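Local coordinates for protein D-glycero-beta-D-manno-heptose-1,7-bisphosphate 7-phosphatase (PDB 2O2X) that removes the C-7 phosphate from D-glycero-beta-D-manno-heptose 1,7-bisphosphate, a magnesium-dependent step in making ADP-heptose, at residues 170-184 and 191-205. Numbering follows the deposited sequence. Where two conformers were deposited one is given.
Sequences GKRAGLAQGWLVDGE and FAIRPLRDSSELGDL
Trp179 lies between Arg194 and Leu205, with its indole gripped on both faces. Arg194 CB sits 3.4 Å from the centroid of the five-membered ring, a CH-pi contact. On the opposite face Leu205 CB is 3.8 Å from that centroid, and Leu205 CD1 reaches over Trp179 CE3. With an alanine here, a gap would probably open between strand 191-196 and helix 199-211, taking away the ring surface on which Leu205 and Arg194 CB pack. Strands 177-181 and 191-196 pair in parallel; Arg194 N gives a short bond of 2.7 Å to Gly178 O, and Leu180 N bonds Arg194 O. Phe191 packs one ring face on Lys171 CB. Its CG stands anti to the backbone N (chi1 -162°), which lays the ring beside Gly178.

The outer side is looser. Arg194 NE meets Gln177 OE1 at 2.8 Å on a lone pair, with amide and guanidinium nearly perpendicular (88°). A water donates to Pro195 O and Asp204 OD2 and accepts a weak bond from Trp179 NE1. Arg197 turns to Glu201 in a side-on salt bridge. Gly183 O, against Arg197 CD (3.3 Å), is the exception here, buried without a hydrogen-bonding partner. Strand 177-181 also pairs with strand 158-161, extending the parallel sheet of the Rossmann-like HAD phosphatase fold.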
loop_
_atom_site.group_PDB
_atom_site.type_symbol
_atom_site.label_atom_id
_atom_site.label_comp_id
_atom_site.label_asym_id
_atom_site.label_seq_id
_atom_site.Cartn_x
_atom_site.Cartn_y
_atom_site.Cartn_z
ATOM N N GLY A 170 -6.122 0.784 8.110
ATOM C CA GLY A 170 -5.153 0.319 9.085
ATOM C C GLY A 170 -5.750 0.082 10.464
ATOM O O GLY A 170 -5.536 -0.980 11.051
ATOM N N LYS A 171 -6.482 1.060 10.998
ATOM C CA LYS A 171 -7.124 0.918 12.312
ATOM C C LYS A 171 -8.058 -0.294 12.311
ATOM O O LYS A 171 -8.053 -1.107 13.222
ATOM C CB LYS A 171 -7.902 2.193 12.643
ATOM C CG LYS A 171 -8.496 2.257 14.063
ATOM C CD LYS A 171 -9.002 3.659 14.393
ATOM C CE LYS A 171 -10.151 4.091 13.456
ATOM N NZ LYS A 171 -10.889 5.315 13.935
ATOM N N ARG A 172 -8.867 -0.404 11.284
ATOM C CA ARG A 172 -9.855 -1.487 11.213
ATOM C C ARG A 172 -9.230 -2.874 11.065
ATOM O O ARG A 172 -9.860 -3.876 11.430
ATOM C CB ARG A 172 -10.863 -1.226 10.093
ATOM C CG ARG A 172 -11.719 0.032 10.307
ATOM C CD ARG A 172 -12.709 0.261 9.180
ATOM N NE ARG A 172 -13.180 1.638 9.086
ATOM C CZ ARG A 172 -14.024 2.071 8.155
ATOM N NH1 ARG A 172 -14.515 1.232 7.249
ATOM N NH2 ARG A 172 -14.394 3.340 8.123
ATOM N N ALA A 173 -8.014 -2.936 10.517
ATOM C CA ALA A 173 -7.256 -4.172 10.369
ATOM C C ALA A 173 -6.531 -4.585 11.656
ATOM O O ALA A 173 -5.958 -5.674 11.720
ATOM C CB ALA A 173 -6.242 -4.032 9.200
ATOM N N GLY A 174 -6.506 -3.709 12.648
ATOM C CA GLY A 174 -5.865 -4.012 13.922
ATOM C C GLY A 174 -4.477 -3.419 14.112
ATOM O O GLY A 174 -3.801 -3.705 15.098
ATOM N N LEU A 175 -4.025 -2.585 13.183
ATOM C CA LEU A 175 -2.754 -1.891 13.353
ATOM C C LEU A 175 -2.891 -0.851 14.470
ATOM O O LEU A 175 -4.011 -0.476 14.814
ATOM C CB LEU A 175 -2.315 -1.195 12.059
ATOM C CG LEU A 175 -1.698 -2.072 10.966
ATOM C CD1 LEU A 175 -2.661 -3.123 10.428
ATOM C CD2 LEU A 175 -1.187 -1.174 9.849
ATOM N N ALA A 176 -1.765 -0.400 15.004
ATOM C CA ALA A 176 -1.732 0.623 16.051
ATOM C C ALA A 176 -1.244 1.999 15.604
ATOM O O ALA A 176 -1.407 2.989 16.343
ATOM C CB ALA A 176 -0.859 0.144 17.190
ATOM N N GLN A 177 -0.633 2.058 14.416
ATOM C CA GLN A 177 -0.058 3.287 13.909
ATOM C C GLN A 177 -0.124 3.328 12.412
ATOM O O GLN A 177 0.031 2.304 11.747
ATOM C CB GLN A 177 1.432 3.367 14.241
ATOM C CG GLN A 177 1.766 3.546 15.678
ATOM C CD GLN A 177 3.239 3.811 15.846
ATOM O OE1 GLN A 177 3.647 4.954 16.062
ATOM N NE2 GLN A 177 4.064 2.752 15.737
ATOM N N GLY A 178 -0.297 4.529 11.885
ATOM C CA GLY A 178 -0.091 4.797 10.474
ATOM C C GLY A 178 0.453 6.198 10.302
ATOM O O GLY A 178 0.347 7.029 11.212
ATOM N N TRP A 179 1.056 6.463 9.145
ATOM C CA TRP A 179 1.623 7.770 8.799
ATOM C C TRP A 179 0.819 8.347 7.667
ATOM O O TRP A 179 0.592 7.691 6.631
ATOM C CB TRP A 179 3.112 7.630 8.421
ATOM C CG TRP A 179 4.021 7.764 9.586
ATOM C CD1 TRP A 179 4.706 8.893 9.966
ATOM C CD2 TRP A 179 4.289 6.782 10.586
ATOM N NE1 TRP A 179 5.404 8.657 11.112
ATOM C CE2 TRP A 179 5.161 7.378 11.523
ATOM C CE3 TRP A 179 3.880 5.443 10.784
ATOM C CZ2 TRP A 179 5.648 6.684 12.653
ATOM C CZ3 TRP A 179 4.357 4.764 11.921
ATOM C CH2 TRP A 179 5.233 5.401 12.824
ATOM N N LEU A 180 0.344 9.563 7.860
ATOM C CA LEU A 180 -0.463 10.223 6.859
ATOM C C LEU A 180 0.354 11.252 6.113
ATOM O O LEU A 180 0.716 12.323 6.625
ATOM C CB LEU A 180 -1.694 10.839 7.518
ATOM C CG LEU A 180 -2.717 11.547 6.641
ATOM C CD1 LEU A 180 -3.345 10.585 5.661
ATOM C CD2 LEU A 180 -3.816 12.143 7.515
ATOM N N VAL A 181 0.662 10.908 4.877
ATOM C CA VAL A 181 1.398 11.814 3.983
ATOM C C VAL A 181 0.696 13.153 3.898
ATOM O O VAL A 181 -0.479 13.194 3.570
ATOM C CB VAL A 181 1.493 11.184 2.583
ATOM C CG1 VAL A 181 2.062 12.181 1.553
ATOM C CG2 VAL A 181 2.348 9.928 2.643
ATOM N N ASP A 182 1.434 14.228 4.213
ATOM C CA ASP A 182 0.952 15.600 4.180
ATOM C C ASP A 182 -0.177 15.858 5.169
ATOM O O ASP A 182 -0.888 16.842 5.036
ATOM C CB ASP A 182 0.534 16.002 2.756
ATOM C CG ASP A 182 1.682 15.960 1.770
ATOM O OD1 ASP A 182 2.845 16.139 2.171
ATOM O OD2 ASP A 182 1.395 15.712 0.571
ATOM N N GLY A 183 -0.342 14.993 6.158
ATOM C CA GLY A 183 -1.471 15.091 7.064
ATOM C C GLY A 183 -1.090 15.451 8.491
ATOM O O GLY A 183 0.096 15.455 8.881
ATOM N N GLU A 184 -2.129 15.692 9.303
ATOM C CA GLU A 184 -1.993 16.039 10.707
ATOM C C GLU A 184 -2.029 14.823 11.621
ATOM O O GLU A 184 -2.652 13.799 11.305
ATOM C CB GLU A 184 -3.126 16.999 11.136
ATOM C CG GLU A 184 -3.068 18.327 10.442
ATOM C CD GLU A 184 -4.112 19.320 10.952
ATOM O OE1 GLU A 184 -5.260 18.905 11.204
ATOM O OE2 GLU A 184 -3.790 20.529 11.037
ATOM N N PHE A 191 -5.029 3.730 18.418
ATOM C CA PHE A 191 -4.527 4.099 17.077
ATOM C C PHE A 191 -3.953 5.502 17.020
ATOM O O PHE A 191 -4.560 6.479 17.471
ATOM C CB PHE A 191 -5.599 3.926 15.996
ATOM C CG PHE A 191 -5.026 3.861 14.617
ATOM C CD1 PHE A 191 -4.448 2.708 14.161
ATOM C CD2 PHE A 191 -4.972 4.991 13.812
ATOM C CE1 PHE A 191 -3.874 2.635 12.906
ATOM C CE2 PHE A 191 -4.389 4.933 12.536
ATOM C CZ PHE A 191 -3.831 3.766 12.085
ATOM N N ALA A 192 -2.772 5.615 16.452
ATOM C CA ALA A 192 -2.179 6.908 16.259
ATOM C C ALA A 192 -1.999 7.133 14.767
ATOM O O ALA A 192 -1.348 6.325 14.084
ATOM C CB ALA A 192 -0.849 7.015 16.967
ATOM N N ILE A 193 -2.577 8.229 14.271
ATOM C CA ILE A 193 -2.196 8.813 12.974
ATOM C C ILE A 193 -1.015 9.731 13.211
ATOM O O ILE A 193 -1.101 10.683 13.997
ATOM C CB ILE A 193 -3.333 9.581 12.305
ATOM C CG1 ILE A 193 -4.483 8.610 11.993
ATOM C CG2 ILE A 193 -2.857 10.211 11.038
ATOM C CD1 ILE A 193 -5.769 9.222 11.512
ATOM N N ARG A 194 0.112 9.382 12.598
ATOM C CA ARG A 194 1.360 10.113 12.727
ATOM C C ARG A 194 1.495 11.014 11.506
ATOM O O ARG A 194 1.234 10.581 10.387
ATOM C CB ARG A 194 2.544 9.138 12.781
ATOM C CG ARG A 194 2.436 8.057 13.827
ATOM C CD ARG A 194 2.507 8.605 15.212
ATOM N NE ARG A 194 2.574 7.544 16.207
ATOM C CZ ARG A 194 2.485 7.773 17.512
ATOM N NH1 ARG A 194 2.299 9.010 17.946
ATOM N NH2 ARG A 194 2.539 6.746 18.368
ATOM N N PRO A 195 1.902 12.265 11.686
ATOM C CA PRO A 195 2.036 13.157 10.542
ATOM C C PRO A 195 3.263 12.792 9.691
ATOM O O PRO A 195 4.255 12.344 10.232
ATOM C CB PRO A 195 2.208 14.531 11.198
ATOM C CG PRO A 195 2.847 14.231 12.475
ATOM C CD PRO A 195 2.290 12.928 12.952
ATOM N N LEU A 196 3.157 12.927 8.378
ATOM C CA LEU A 196 4.321 12.726 7.488
ATOM C C LEU A 196 4.447 13.887 6.504
ATOM O O LEU A 196 4.037 13.804 5.350
ATOM C CB LEU A 196 4.233 11.369 6.784
ATOM C CG LEU A 196 5.423 10.898 5.922
ATOM C CD1 LEU A 196 6.747 11.024 6.655
ATOM C CD2 LEU A 196 5.213 9.481 5.413
ATOM N N ARG A 197 5.037 14.988 6.973
ATOM C CA ARG A 197 5.047 16.230 6.224
ATOM C C ARG A 197 6.431 16.748 5.901
ATOM O O ARG A 197 6.547 17.602 5.042
ATOM C CB ARG A 197 4.323 17.326 7.005
ATOM C CG ARG A 197 2.861 16.973 7.312
ATOM C CD ARG A 197 2.249 17.900 8.329
ATOM N NE ARG A 197 2.842 17.728 9.647
ATOM C CZ ARG A 197 2.337 18.216 10.784
ATOM N NH1 ARG A 197 1.240 18.969 10.780
ATOM N NH2 ARG A 197 2.936 17.964 11.936
ATOM N N ASP A 198 7.460 16.241 6.566
ATOM C CA ASP A 198 8.804 16.795 6.411
ATOM C C ASP A 198 9.804 15.676 6.731
ATOM O O ASP A 198 9.405 14.545 6.987
ATOM C CB ASP A 198 8.973 18.054 7.266
ATOM C CG ASP A 198 8.832 17.804 8.745
ATOM O OD1 ASP A 198 8.941 16.657 9.215
ATOM O OD2 ASP A 198 8.612 18.790 9.490
ATOM N N SER A 199 11.089 15.966 6.665
ATOM C CA SER A 199 12.101 14.930 6.859
ATOM C C SER A 199 12.180 14.460 8.325
ATOM O O SER A 199 12.460 13.310 8.595
ATOM C CB SER A 199 13.471 15.415 6.362
ATOM O OG SER A 199 13.921 16.499 7.149
ATOM N N SER A 200 11.900 15.316 9.293
ATOM C CA SER A 200 11.869 14.889 10.671
ATOM C C SER A 200 10.821 13.806 10.895
ATOM O O SER A 200 11.070 12.821 11.578
ATOM C CB SER A 200 11.616 16.081 11.594
ATOM O OG SER A 200 11.587 15.654 12.936
ATOM N N GLU A 201 9.643 14.027 10.307
ATOM C CA GLU A 201 8.552 13.073 10.418
ATOM C C GLU A 201 8.859 11.780 9.675
ATOM O O GLU A 201 8.472 10.709 10.149
ATOM C CB GLU A 201 7.251 13.741 10.016
ATOM C CG GLU A 201 6.834 14.752 11.121
ATOM C CD GLU A 201 5.722 15.726 10.764
ATOM O OE1 GLU A 201 5.183 15.721 9.633
ATOM O OE2 GLU A 201 5.370 16.535 11.664
ATOM N N LEU A 202 9.559 11.843 8.544
ATOM C CA LEU A 202 10.031 10.641 7.871
ATOM C C LEU A 202 10.937 9.866 8.821
ATOM O O LEU A 202 10.842 8.660 8.933
ATOM C CB LEU A 202 10.741 10.987 6.568
ATOM C CG LEU A 202 11.444 9.836 5.860
ATOM C CD1 LEU A 202 10.472 8.749 5.483
ATOM C CD2 LEU A 202 12.158 10.316 4.650
ATOM N N GLY A 203 11.771 10.579 9.573
ATOM C CA GLY A 203 12.617 9.931 10.572
ATOM C C GLY A 203 11.855 9.122 11.587
ATOM O O GLY A 203 12.315 8.062 11.989
ATOM N N ASP A 204 10.716 9.652 12.036
ATOM C CA ASP A 204 9.858 8.938 12.979
ATOM C C ASP A 204 9.403 7.636 12.342
ATOM O O ASP A 204 9.392 6.589 12.979
ATOM C CB ASP A 204 8.617 9.752 13.384
ATOM C CG ASP A 204 8.955 11.100 14.033
ATOM O OD1 ASP A 204 9.949 11.175 14.776
ATOM O OD2 ASP A 204 8.223 12.083 13.773
ATOM N N LEU A 205 8.953 7.707 11.091
ATOM C CA LEU A 205 8.556 6.495 10.393
ATOM C C LEU A 205 9.697 5.478 10.246
ATOM O O LEU A 205 9.502 4.285 10.503
ATOM C CB LEU A 205 7.971 6.844 9.010
ATOM C CG LEU A 205 7.738 5.711 8.015
ATOM C CD1 LEU A 205 6.732 4.758 8.607
ATOM C CD2 LEU A 205 7.267 6.235 6.666
HETATM O O HOH W 1 5.684 11.363 12.457
HETATM O O HOH W 2 5.191 13.918 2.866
HETATM O O HOH W 3 4.107 18.069 3.577
#